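Local coordinates for protein geranylgeranyl pyrophosphate synthase (PDB 3LK5) that probably condenses allylic diphosphates with isopentenyl diphosphate, with the help of magnesium ions, to build isoprenoid chains, at residues D240-Y245 with V351-E356; G261-P266 with T283-L288; A52-F57 with D153-W158; K63-L68 with A218-R223; R292-K295 with A300-A303. All coordinates share one frame; numbering follows the deposited sequence.

Contact 1. Residues D240-Y245 with V351-E356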
# COMPACT_ATOMS: atom_id res chain seq x y z
N ASP A 240 17.40 22.02 5.51
CA ASP A 240 18.45 21.79 4.51
C ASP A 240 19.66 21.05 5.10
O ASP A 240 20.19 20.09 4.49
CB ASP A 240 18.89 23.13 3.88
CG ASP A 240 19.51 22.93 2.53
OD1 ASP A 240 20.74 23.11 2.41
OD2 ASP A 240 18.78 22.55 1.59
N ALA A 241 20.09 21.49 6.28
CA ALA A 241 21.23 20.83 6.95
C ALA A 241 20.94 19.38 7.28
O ALA A 241 21.79 18.51 7.06
CB ALA A 241 21.63 21.58 8.18
N LEU A 242 19.72 19.11 7.81
CA LEU A 242 19.30 17.74 8.12
C LEU A 242 19.21 16.83 6.89
O LEU A 242 19.59 15.63 6.92
CB LEU A 242 17.95 17.78 8.85
CG LEU A 242 17.97 18.52 10.19
CD1 LEU A 242 16.53 18.49 10.83
CD2 LEU A 242 19.02 17.95 11.16
N LEU A 243 18.68 17.38 5.79
CA LEU A 243 18.54 16.62 4.56
C LEU A 243 19.90 16.27 3.98
O LEU A 243 20.06 15.18 3.44
CB LEU A 243 17.68 17.37 3.51
CG LEU A 243 16.15 17.31 3.71
CD1 LEU A 243 15.45 18.34 2.75
CD2 LEU A 243 15.61 15.89 3.51
N HIS A 244 20.86 17.18 4.09
CA HIS A 244 22.24 16.89 3.62
C HIS A 244 22.89 15.83 4.48
O HIS A 244 23.50 14.89 3.98
CB HIS A 244 23.10 18.15 3.63
CG HIS A 244 22.90 19.05 2.46
ND1 HIS A 244 23.25 18.68 1.18
CD2 HIS A 244 22.49 20.34 2.38
CE1 HIS A 244 23.02 19.69 0.35
NE2 HIS A 244 22.57 20.72 1.05
N TYR A 245 22.78 15.99 5.80
CA TYR A 245 23.20 14.92 6.70
C TYR A 245 22.57 13.58 6.34
O TYR A 245 23.26 12.55 6.23
CB TYR A 245 22.86 15.31 8.16
CG TYR A 245 22.95 14.20 9.20
CD1 TYR A 245 24.08 14.07 10.04
CD2 TYR A 245 21.88 13.28 9.35
CE1 TYR A 245 24.11 13.06 11.04
CE2 TYR A 245 21.90 12.27 10.29
CZ TYR A 245 23.01 12.16 11.14
OH TYR A 245 22.98 11.15 12.07
N VAL A 351 24.07 24.89 11.08
CA VAL A 351 22.91 25.57 11.64
C VAL A 351 22.95 25.31 13.14
O VAL A 351 23.68 24.42 13.60
CB VAL A 351 21.58 25.04 10.99
CG1 VAL A 351 21.42 23.55 11.25
CG2 VAL A 351 20.37 25.81 11.51
N ASP A 352 22.19 26.08 13.90
CA ASP A 352 22.15 25.87 15.33
C ASP A 352 21.20 24.73 15.68
O ASP A 352 20.03 24.74 15.28
CB ASP A 352 21.77 27.16 16.08
CG ASP A 352 21.80 26.96 17.60
OD1 ASP A 352 22.79 26.39 18.12
OD2 ASP A 352 20.82 27.36 18.26
N ILE A 353 21.71 23.76 16.42
CA ILE A 353 20.94 22.59 16.89
C ILE A 353 21.26 22.44 18.38
O ILE A 353 22.41 22.62 18.76
CB ILE A 353 21.39 21.33 16.11
CG1 ILE A 353 20.83 21.35 14.69
CG2 ILE A 353 20.95 20.03 16.80
CD1 ILE A 353 21.54 20.40 13.76
N PRO A 354 20.25 22.12 19.24
CA PRO A 354 20.61 21.98 20.66
C PRO A 354 21.78 21.02 20.80
O PRO A 354 21.87 20.03 20.03
CB PRO A 354 19.35 21.37 21.30
CG PRO A 354 18.22 21.76 20.37
CD PRO A 354 18.82 21.81 18.98
N ASP A 355 22.69 21.30 21.75
CA ASP A 355 23.93 20.50 21.92
C ASP A 355 23.70 19.01 22.01
O ASP A 355 24.42 18.22 21.38
CB ASP A 355 24.68 20.90 23.21
CG ASP A 355 25.44 22.20 23.07
OD1 ASP A 355 25.52 22.70 21.94
OD2 ASP A 355 25.95 22.71 24.11
N GLU A 356 22.73 18.62 22.83
CA GLU A 356 22.46 17.22 23.11
C GLU A 356 21.91 16.49 21.87
O GLU A 356 22.21 15.30 21.65
CB GLU A 356 21.53 17.09 24.33
CG GLU A 356 20.37 16.07 24.22
CD GLU A 356 20.82 14.62 24.32
OE1 GLU A 356 21.97 14.37 24.76
OE2 GLU A 356 20.03 13.73 23.97
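Ala241, on the helix 236-263, and Val351, in the extended link that leads into the C-terminal helix 355-369, have the nearest pair of CA atoms across the two segments, 6.9 Å apart. Both helices belong to the all-helical fold of the trans-prenyltransferases, and the contact packs the link before the last helix against helix 236-263. From Val351 to Ile353 the backbone is nearly stretched out, so side chains alternate: Val351 and Ile353 point toward the helix while Asp352 between them turns off. Pro354 then takes the N-cap position and the helix begins.

Across the gap everything is apolar. Val351 has its CG1 wedged between its own backbone N and carbonyl carbon (chi1 60°), and this branch meets the CB of Ala241. One residue on in the helix and two on in the link, Leu242 meets Ile353 more loosely. Leu238, a turn earlier on the same helix, touches both Val351 and Ile353 and completes the patch. Leu242 also touches Ala229 of helix 205-231. Tyr245, a turn further on, bonds through its hydroxyl to the carbonyl O of Leu361 in the C-terminal helix and to the hydroxyl of Tyr69. The two methyl pairs differ in tightness: Ala241 CB lies 3.7 Å from Val351 CG1, whereas Leu242 CD2 stays 4.4 Å from Ile353 CD1.

Contact 2. Residues G261-P266 with T283-L288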
# COMPACT_ATOMS: atom_id res chain seq x y z
N GLY A 261 26.94 -7.49 4.55
CA GLY A 261 26.21 -8.58 3.87
C GLY A 261 27.14 -9.55 3.15
O GLY A 261 26.74 -10.66 2.76
N VAL A 262 28.40 -9.16 3.00
CA VAL A 262 29.41 -10.05 2.40
C VAL A 262 30.43 -10.49 3.47
O VAL A 262 30.73 -11.70 3.62
CB VAL A 262 30.06 -9.32 1.21
CG1 VAL A 262 31.29 -10.09 0.69
CG2 VAL A 262 29.03 -9.17 0.09
N PHE A 263 30.95 -9.53 4.23
CA PHE A 263 32.08 -9.81 5.11
C PHE A 263 31.71 -9.91 6.58
O PHE A 263 32.57 -10.16 7.41
CB PHE A 263 33.17 -8.75 4.94
CG PHE A 263 33.72 -8.67 3.56
CD1 PHE A 263 34.56 -9.68 3.08
CD2 PHE A 263 33.43 -7.58 2.74
CE1 PHE A 263 35.08 -9.61 1.80
CE2 PHE A 263 33.96 -7.48 1.45
CZ PHE A 263 34.80 -8.54 0.98
N GLY A 264 30.44 -9.70 6.92
CA GLY A 264 30.10 -9.70 8.34
C GLY A 264 29.69 -11.05 8.87
O GLY A 264 29.09 -11.87 8.16
N ASP A 265 29.97 -11.25 10.15
CA ASP A 265 29.56 -12.45 10.91
C ASP A 265 28.04 -12.48 11.12
O ASP A 265 27.43 -11.43 11.34
CB ASP A 265 30.25 -12.44 12.27
CG ASP A 265 30.23 -13.79 12.94
OD1 ASP A 265 31.20 -14.55 12.74
OD2 ASP A 265 29.23 -14.10 13.64
N PRO A 266 27.42 -13.68 11.04
CA PRO A 266 25.96 -13.82 11.27
C PRO A 266 25.50 -13.25 12.62
O PRO A 266 24.39 -12.74 12.73
CB PRO A 266 25.72 -15.33 11.21
CG PRO A 266 27.07 -15.98 10.99
CD PRO A 266 28.02 -14.93 10.53
N THR A 283 25.07 -4.41 -5.63
CA THR A 283 25.65 -3.38 -4.79
C THR A 283 26.70 -2.54 -5.50
O THR A 283 27.24 -2.92 -6.59
CB THR A 283 26.26 -4.04 -3.53
OG1 THR A 283 27.25 -5.01 -3.93
CG2 THR A 283 25.17 -4.79 -2.73
N VAL A 284 27.04 -1.41 -4.90
CA VAL A 284 28.21 -0.65 -5.32
C VAL A 284 29.49 -1.50 -5.17
O VAL A 284 30.35 -1.46 -6.06
CB VAL A 284 28.34 0.67 -4.53
CG1 VAL A 284 29.73 1.29 -4.70
CG2 VAL A 284 27.21 1.67 -4.98
N LEU A 285 29.60 -2.25 -4.07
CA LEU A 285 30.72 -3.19 -3.86
C LEU A 285 30.87 -4.14 -5.07
O LEU A 285 31.97 -4.28 -5.66
CB LEU A 285 30.50 -4.03 -2.59
CG LEU A 285 31.51 -5.14 -2.25
CD1 LEU A 285 32.91 -4.58 -2.02
CD2 LEU A 285 31.09 -6.05 -1.10
N LEU A 286 29.77 -4.81 -5.43
CA LEU A 286 29.81 -5.75 -6.56
C LEU A 286 30.14 -5.07 -7.89
O LEU A 286 30.93 -5.61 -8.68
CB LEU A 286 28.50 -6.58 -6.66
CG LEU A 286 28.42 -7.59 -7.81
CD1 LEU A 286 29.56 -8.68 -7.76
CD2 LEU A 286 27.01 -8.23 -7.88
N ALA A 287 29.57 -3.90 -8.15
CA ALA A 287 29.84 -3.20 -9.41
C ALA A 287 31.32 -2.82 -9.54
O ALA A 287 31.95 -3.03 -10.59
CB ALA A 287 28.94 -1.98 -9.57
N LEU A 288 31.86 -2.25 -8.47
CA LEU A 288 33.27 -1.92 -8.40
C LEU A 288 34.16 -3.17 -8.46
O LEU A 288 35.22 -3.13 -9.12
CB LEU A 288 33.58 -1.08 -7.16
CG LEU A 288 33.00 0.36 -7.06
CD1 LEU A 288 33.20 0.89 -5.62
CD2 LEU A 288 33.65 1.30 -8.08
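Leu285 reaches with one methyl, CD2, to both Val262 and Phe263, which lie in the last turn of helix 236-263. The contact packs the end of that long helix against the start of helix 284-296, within the helical prenyltransferase fold. Leu285 holds CG anti to its backbone N (chi1 176°), which carries its branched end out from the first turn of its helix toward the other segment. Val262 meets it tip to tip: its CG2 lies 3.9 Å from Leu285 CD2. Phe263 comes in at a slant, its CE2 4.1 Å from the same Leu285 CD2.

Val262 uses its two branches differently. While CG2 faces Leu285, CG1 is turned onto the neighbouring aromatic ring and sits 3.7 Å above the plane of Phe263, over its centre, so one face of that ring is covered from within its own segment. Thr321 of helix 314-326 touches both Val262 and Phe263, Arg325 adds to Phe263, and Ile324 packs on Leu285, which makes this a junction of three helices.

Leu285 sits just inside a capped helix start. Thr283, at the N-cap, has its hydroxyl placed to receive a backbone N-H: Leu286 N donates to Thr283 OG1 over 2.9 Å, with an N-H...O angle of 162°.

Contact 3. Residues A52-F57 with D153-W158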
# COMPACT_ATOMS: atom_id res chain seq x y z
N ALA A 52 -2.89 -10.84 13.53
CA ALA A 52 -2.03 -11.32 14.66
C ALA A 52 -0.60 -11.54 14.21
O ALA A 52 0.36 -11.24 14.93
CB ALA A 52 -2.62 -12.64 15.29
N HIS A 53 -0.45 -12.10 13.02
CA HIS A 53 0.86 -12.35 12.44
C HIS A 53 1.56 -11.05 12.09
O HIS A 53 2.78 -10.90 12.30
CB HIS A 53 0.73 -13.24 11.19
CG HIS A 53 0.39 -14.66 11.52
ND1 HIS A 53 1.13 -15.41 12.42
CD2 HIS A 53 -0.59 -15.48 11.07
CE1 HIS A 53 0.60 -16.62 12.52
NE2 HIS A 53 -0.44 -16.69 11.71
N LEU A 54 0.79 -10.08 11.57
CA LEU A 54 1.37 -8.78 11.27
C LEU A 54 1.79 -8.09 12.58
O LEU A 54 2.87 -7.48 12.65
CB LEU A 54 0.34 -7.91 10.47
CG LEU A 54 0.75 -6.45 10.23
CD1 LEU A 54 2.05 -6.36 9.45
CD2 LEU A 54 -0.37 -5.64 9.51
N ARG A 55 0.94 -8.19 13.59
CA ARG A 55 1.20 -7.61 14.91
C ARG A 55 2.51 -8.14 15.50
O ARG A 55 3.35 -7.34 15.95
CB ARG A 55 0.06 -7.91 15.87
CG ARG A 55 0.31 -7.37 17.28
CD ARG A 55 -0.73 -7.87 18.28
NE ARG A 55 -0.45 -7.36 19.63
CZ ARG A 55 -1.15 -6.40 20.22
NH1 ARG A 55 -2.20 -5.86 19.61
NH2 ARG A 55 -0.83 -6.00 21.44
N SER A 56 2.69 -9.47 15.49
CA SER A 56 3.95 -10.05 15.96
C SER A 56 5.14 -9.52 15.19
O SER A 56 6.19 -9.22 15.79
CB SER A 56 3.94 -11.59 15.88
OG SER A 56 2.92 -12.10 16.70
N PHE A 57 5.00 -9.42 13.87
CA PHE A 57 6.11 -8.98 13.04
C PHE A 57 6.52 -7.53 13.36
O PHE A 57 7.70 -7.22 13.47
CB PHE A 57 5.73 -9.14 11.56
CG PHE A 57 6.83 -8.81 10.60
CD1 PHE A 57 7.91 -9.69 10.41
CD2 PHE A 57 6.79 -7.64 9.86
CE1 PHE A 57 8.94 -9.39 9.51
CE2 PHE A 57 7.81 -7.31 8.97
CZ PHE A 57 8.89 -8.19 8.77
N ASP A 153 -0.12 -4.76 2.55
CA ASP A 153 -1.01 -3.66 2.16
C ASP A 153 -1.72 -3.08 3.38
O ASP A 153 -1.89 -1.87 3.49
CB ASP A 153 -2.06 -4.12 1.15
CG ASP A 153 -1.47 -4.50 -0.22
OD1 ASP A 153 -0.30 -4.16 -0.50
OD2 ASP A 153 -2.23 -5.10 -1.05
N MSE A 154 -2.14 -3.95 4.31
CA MSE A 154 -2.73 -3.49 5.56
C MSE A 154 -1.76 -2.58 6.34
O MSE A 154 -2.17 -1.54 6.86
CB MSE A 154 -3.20 -4.66 6.43
CG MSE A 154 -4.06 -4.21 7.62
SE MSE A 154 -5.86 -3.68 7.08
CE MSE A 154 -6.61 -5.49 6.94
N ALA A 155 -0.50 -2.99 6.40
CA ALA A 155 0.52 -2.19 7.10
C ALA A 155 0.63 -0.83 6.43
O ALA A 155 0.75 0.18 7.12
CB ALA A 155 1.85 -2.90 7.08
N LEU A 156 0.58 -0.79 5.11
CA LEU A 156 0.74 0.50 4.43
C LEU A 156 -0.43 1.44 4.67
O LEU A 156 -0.22 2.65 4.91
CB LEU A 156 1.05 0.29 2.93
CG LEU A 156 1.32 1.54 2.08
CD1 LEU A 156 2.51 2.37 2.64
CD2 LEU A 156 1.64 1.05 0.64
N VAL A 157 -1.66 0.92 4.63
CA VAL A 157 -2.83 1.75 4.95
C VAL A 157 -2.82 2.18 6.42
O VAL A 157 -3.18 3.31 6.74
CB VAL A 157 -4.24 1.16 4.48
CG1 VAL A 157 -4.24 0.90 2.96
CG2 VAL A 157 -4.65 -0.01 5.23
N TRP A 158 -2.33 1.32 7.29
CA TRP A 158 -2.28 1.71 8.71
C TRP A 158 -1.17 2.72 9.01
O TRP A 158 -1.30 3.49 9.96
CB TRP A 158 -2.12 0.45 9.58
CG TRP A 158 -3.45 -0.27 9.70
CD1 TRP A 158 -4.68 0.16 9.25
CD2 TRP A 158 -3.68 -1.52 10.35
NE1 TRP A 158 -5.67 -0.81 9.55
CE2 TRP A 158 -5.06 -1.82 10.24
CE3 TRP A 158 -2.82 -2.44 11.00
CZ2 TRP A 158 -5.61 -3.00 10.77
CZ3 TRP A 158 -3.37 -3.62 11.52
CH2 TRP A 158 -4.75 -3.88 11.40
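Of residues 52-57, Leu54 makes the contact, touching Met154, Ala155 and Trp158. The short helical segments cross at -66°, with their axes 11.3 Å apart, and Leu54 lies where they come nearest. With CG anti to the backbone N (chi1 173°), its branched end is carried toward helix 144-164. The two branches then divide the work: CD1 faces the methyl of Ala155, with 4.2 Å from Leu54 CD1 to Ala155 CB, while CD2 drops among the backbone N of Ala155, the CB of Met154 and the indole of Trp158.

Leu54 and Trp158 approach at a slant, CD2 standing 4.1 Å from Trp158 CZ3. The indole is steadied from its own helix. Met154, a selenomethionine in this crystal, lays its CG 3.6 Å above the Trp158 ring plane, over its centre, then leads its SE away from Leu54. Phe32 adds an edge-to-face ring contact, and Trp158 NE1 bonds to Thr185 OG1 of the second subunit.

Leu54 also touches Ile106 of helix 87-111. This is apolar helix crossing in the bundle of the prenyltransferase fold, and helix 144-164 passes from it directly into the dimer interface, where Leu156 meets Leu156 of the second subunit.

Contact 4. Residues K63-L68 with A218-R223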
# COMPACT_ATOMS: atom_id res chain seq x y z
N LYS A 63 15.05 -2.23 14.65
CA LYS A 63 15.86 -1.24 15.36
C LYS A 63 15.15 0.13 15.59
O LYS A 63 15.60 0.94 16.40
CB LYS A 63 17.19 -1.03 14.62
CG LYS A 63 18.12 -2.27 14.57
CD LYS A 63 18.71 -2.65 15.95
CE LYS A 63 19.86 -1.72 16.42
NZ LYS A 63 21.13 -1.99 15.67
N ARG A 64 14.04 0.35 14.88
CA ARG A 64 13.26 1.61 14.99
C ARG A 64 14.09 2.87 14.59
O ARG A 64 13.90 3.94 15.15
CB ARG A 64 12.68 1.80 16.40
CG ARG A 64 12.03 0.52 17.04
CD ARG A 64 10.98 -0.15 16.14
NE ARG A 64 10.30 -1.18 16.95
CZ ARG A 64 9.37 -2.02 16.52
NH1 ARG A 64 8.95 -1.98 15.24
NH2 ARG A 64 8.87 -2.91 17.36
N ILE A 65 15.02 2.69 13.66
CA ILE A 65 15.93 3.78 13.25
C ILE A 65 15.14 4.93 12.59
O ILE A 65 15.46 6.12 12.77
CB ILE A 65 17.05 3.25 12.31
CG1 ILE A 65 18.15 4.30 12.13
CG2 ILE A 65 16.55 2.92 10.95
CD1 ILE A 65 18.61 4.87 13.45
N ARG A 66 14.08 4.58 11.85
CA ARG A 66 13.34 5.61 11.13
C ARG A 66 12.53 6.50 12.08
O ARG A 66 12.66 7.71 12.01
CB ARG A 66 12.52 5.03 9.93
CG ARG A 66 13.41 4.39 8.87
CD ARG A 66 12.64 3.58 7.81
NE ARG A 66 13.62 2.85 7.00
CZ ARG A 66 14.22 1.72 7.37
NH1 ARG A 66 13.94 1.15 8.53
NH2 ARG A 66 15.12 1.16 6.57
N PRO A 67 11.73 5.91 13.01
CA PRO A 67 11.09 6.76 14.01
C PRO A 67 12.12 7.50 14.84
O PRO A 67 11.89 8.64 15.23
CB PRO A 67 10.37 5.76 14.94
CG PRO A 67 10.11 4.57 14.09
CD PRO A 67 11.28 4.51 13.11
N LEU A 68 13.25 6.87 15.12
CA LEU A 68 14.30 7.58 15.88
C LEU A 68 14.80 8.85 15.17
O LEU A 68 14.96 9.91 15.78
CB LEU A 68 15.46 6.62 16.14
CG LEU A 68 16.60 7.14 17.05
CD1 LEU A 68 16.14 7.82 18.38
CD2 LEU A 68 17.54 5.96 17.31
N ALA A 218 17.13 8.45 1.38
CA ALA A 218 15.90 9.25 1.46
C ALA A 218 14.95 8.60 2.45
O ALA A 218 14.43 9.22 3.36
CB ALA A 218 15.20 9.33 0.06
N TYR A 219 14.80 7.30 2.30
CA TYR A 219 13.80 6.55 3.03
C TYR A 219 14.13 6.42 4.53
O TYR A 219 13.26 6.52 5.38
CB TYR A 219 13.71 5.16 2.39
CG TYR A 219 12.87 4.20 3.17
CD1 TYR A 219 11.56 4.56 3.56
CD2 TYR A 219 13.34 2.92 3.47
CE1 TYR A 219 10.77 3.67 4.26
CE2 TYR A 219 12.56 2.00 4.14
CZ TYR A 219 11.27 2.39 4.53
OH TYR A 219 10.49 1.53 5.24
N THR A 220 15.41 6.21 4.83
CA THR A 220 15.76 5.74 6.18
C THR A 220 16.18 6.87 7.09
O THR A 220 15.95 6.81 8.31
CB THR A 220 16.89 4.67 6.08
OG1 THR A 220 16.40 3.58 5.28
CG2 THR A 220 17.35 4.17 7.49
N ILE A 221 16.78 7.90 6.50
CA ILE A 221 17.33 8.97 7.30
C ILE A 221 16.87 10.35 6.91
O ILE A 221 16.37 11.10 7.76
CB ILE A 221 18.93 8.95 7.28
CG1 ILE A 221 19.42 7.54 7.62
CG2 ILE A 221 19.46 10.05 8.27
CD1 ILE A 221 20.97 7.48 8.12
N ALA A 222 17.05 10.72 5.64
CA ALA A 222 16.77 12.11 5.26
C ALA A 222 15.30 12.48 5.39
O ALA A 222 14.97 13.51 5.99
CB ALA A 222 17.27 12.43 3.82
N ARG A 223 14.41 11.68 4.82
CA ARG A 223 13.01 12.03 4.94
C ARG A 223 12.43 11.88 6.37
O ARG A 223 11.61 12.70 6.75
CB ARG A 223 12.10 11.33 3.90
CG ARG A 223 12.38 11.69 2.42
CD ARG A 223 12.17 13.16 2.14
NE ARG A 223 12.25 13.42 0.69
CZ ARG A 223 12.30 14.63 0.15
NH1 ARG A 223 12.24 15.73 0.92
NH2 ARG A 223 12.37 14.78 -1.17
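Arg66 lies between Tyr219 and Thr220, with a neighbour over each face of its guanidinium. On one face sits Thr220 CG2, 3.6 Å above the guanidinium plane and toward its rim; the Tyr219 hydroxyl lies over the opposite face. The arginine chain crosses the tyrosine at about a right angle. Its NE stands 3.2 Å above the plane of the Tyr219 ring, near the rim, and its CD makes a CH-pi contact, 4.0 Å from the ring centroid and 21° off the normal. The guanidinium and ring planes are inclined by 35°. Arg66 NH2 also gives a weak hydrogen bond to Thr220 OG1, 3.0 Å long but bent to 129°; the same hydroxyl has a weak bond to the carbonyl O of Thr216. Extended from CG to NE, the arginine chain runs past the backbone of Thr220 to reach these partners. Ile65 adds a methyl contact, its CG2 3.8 Å from Thr220 CG2.

Arg66 is the second arginine of the trans-prenyltransferase motif Gly-Gly-Lys-Arg-Ile-Arg-Pro, which in relatives helps bind isopentenyl diphosphate, and probably does so here. A glycerol, probably from the crystallisation liquor, bonds to the backbone N atoms of Lys63 and Ile65.

Helix 205-231 bulges here into a pi-type turn: Arg223 N bonds to Ala218 O, and the buried carbonyl oxygens of Tyr219 and Thr220 have no partner in the model. Further out, Gln101 OE1 of helix 87-111 accepts a hydrogen bond from the Tyr219 hydroxyl, and Gln101 touches Arg66. The Tyr219 side chain is about 7 Å from that of Asp108, a magnesium-binding residue with no metal bound in this chain.

Contact 5. Residues R292-K295 with A300-A303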
# COMPACT_ATOMS: atom_id res chain seq x y z
N ARG A 292 36.90 -3.69 -11.55
CA ARG A 292 38.30 -3.96 -11.28
C ARG A 292 38.76 -5.33 -11.76
O ARG A 292 39.84 -5.45 -12.34
CB ARG A 292 38.54 -3.83 -9.78
CG ARG A 292 38.36 -2.47 -9.24
CD ARG A 292 38.38 -2.55 -7.72
NE ARG A 292 38.66 -1.23 -7.20
CZ ARG A 292 39.88 -0.79 -6.96
NH1 ARG A 292 40.93 -1.58 -7.14
NH2 ARG A 292 40.05 0.44 -6.51
N ALA A 293 37.96 -6.37 -11.52
CA ALA A 293 38.36 -7.74 -11.85
C ALA A 293 38.53 -7.92 -13.36
O ALA A 293 39.42 -8.69 -13.80
CB ALA A 293 37.36 -8.74 -11.34
N ASP A 294 37.67 -7.24 -14.12
CA ASP A 294 37.79 -7.22 -15.59
C ASP A 294 39.18 -6.76 -16.03
O ASP A 294 39.67 -7.22 -17.05
CB ASP A 294 36.71 -6.34 -16.23
CG ASP A 294 35.40 -7.07 -16.42
OD1 ASP A 294 35.37 -8.32 -16.30
OD2 ASP A 294 34.37 -6.39 -16.68
N LYS A 295 39.80 -5.88 -15.24
CA LYS A 295 41.17 -5.38 -15.50
C LYS A 295 42.29 -6.26 -14.87
O LYS A 295 43.44 -6.23 -15.31
CB LYS A 295 41.33 -3.94 -14.99
CG LYS A 295 40.39 -2.91 -15.65
CD LYS A 295 41.13 -2.16 -16.74
CE LYS A 295 40.19 -1.45 -17.71
NZ LYS A 295 40.85 -1.40 -19.09
N ALA A 300 38.81 -14.62 -12.54
CA ALA A 300 38.11 -14.09 -11.35
C ALA A 300 36.81 -13.32 -11.69
O ALA A 300 35.76 -13.54 -11.06
CB ALA A 300 39.06 -13.22 -10.54
N ALA A 301 36.87 -12.43 -12.68
CA ALA A 301 35.63 -11.68 -13.06
C ALA A 301 34.54 -12.65 -13.49
O ALA A 301 33.38 -12.51 -13.12
CB ALA A 301 35.91 -10.67 -14.15
N THR A 302 34.94 -13.67 -14.27
CA THR A 302 34.02 -14.70 -14.76
C THR A 302 33.37 -15.49 -13.62
O THR A 302 32.13 -15.66 -13.60
CB THR A 302 34.75 -15.64 -15.75
OG1 THR A 302 35.16 -14.87 -16.89
CG2 THR A 302 33.86 -16.80 -16.19
N ALA A 303 34.21 -15.95 -12.68
CA ALA A 303 33.77 -16.65 -11.47
C ALA A 303 32.79 -15.84 -10.61
O ALA A 303 31.77 -16.37 -10.16
CB ALA A 303 34.99 -17.11 -10.63
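Asp294 comes to Ala301 through its torsions: chi1 of -84° sets the carboxyl group opposite the carbonyl carbon, and the carboxylate is turned only slightly about the next bond (chi2 -13°). The bond from CA to CB starts away from the other segment, yet these rotations bring OD1 of Asp294 back to 3.2 Å from Ala301 CB. That is close for an oxygen and a methyl. Ala293, with no torsion to set, simply points its methyl across, and Ala301 answers in kind: the two CB atoms, Ala293 CB and Ala301 CB, are 3.7 Å apart. Such small residues let the backbones come very near, the CA atoms of Ala293 and Ala301 being 4.9 Å apart.

The pair lies at the corner where helix 284-296 ends and helix 298-307 begins, in the helical prenyltransferase fold and far from the magnesium site. Because the break between the helices is so short, residues eight apart in sequence can pack methyl to methyl.

Polar groups hold the corner from around these methyls. Asp294 OD1 makes a salt bridge to Arg305 NH2, one turn beyond Ala301 on the second helix, so the oxygen near the methyl is also tied by charge. Just before the second helix, Ser297 OG accepts from Ala300 N; in its first turn Thr302 OG1 bonds to the carbonyl O of Pro298. Arg292 instead links the first helix to Glu332 of helix 329-347, through NE, and to the carbonyl O of Thr327, through NH1. The first helix is tightening as it ends: Lys295 N bonds to Arg292 O, three residues back, at 2.9 Å.

Overall arrangement
Contacts 3 and 4 come first and interlock along the chain, their segments alternating, with centres about 19 Å apart; contact 1 opens next and closes last, with contacts 2 and 5 following one another between its segments. Contact 4 lies nearest the chain's centre, near the magnesium-binding aspartates. It touches contact 1 (centres about 15 Å apart) through the successive helices 205-231 and 236-263, where Leu243 CD2 lies 3.5 Å from Ala222 O. Helix 236-263 then runs on to contact 2, and helix 284-296 continues from contact 2 to contact 5, centres about 16 Å apart. Contact 3 faces the second subunit, its centre about 44 Å from that of contact 5, so the set spans the fold from dimer interface to outer edge.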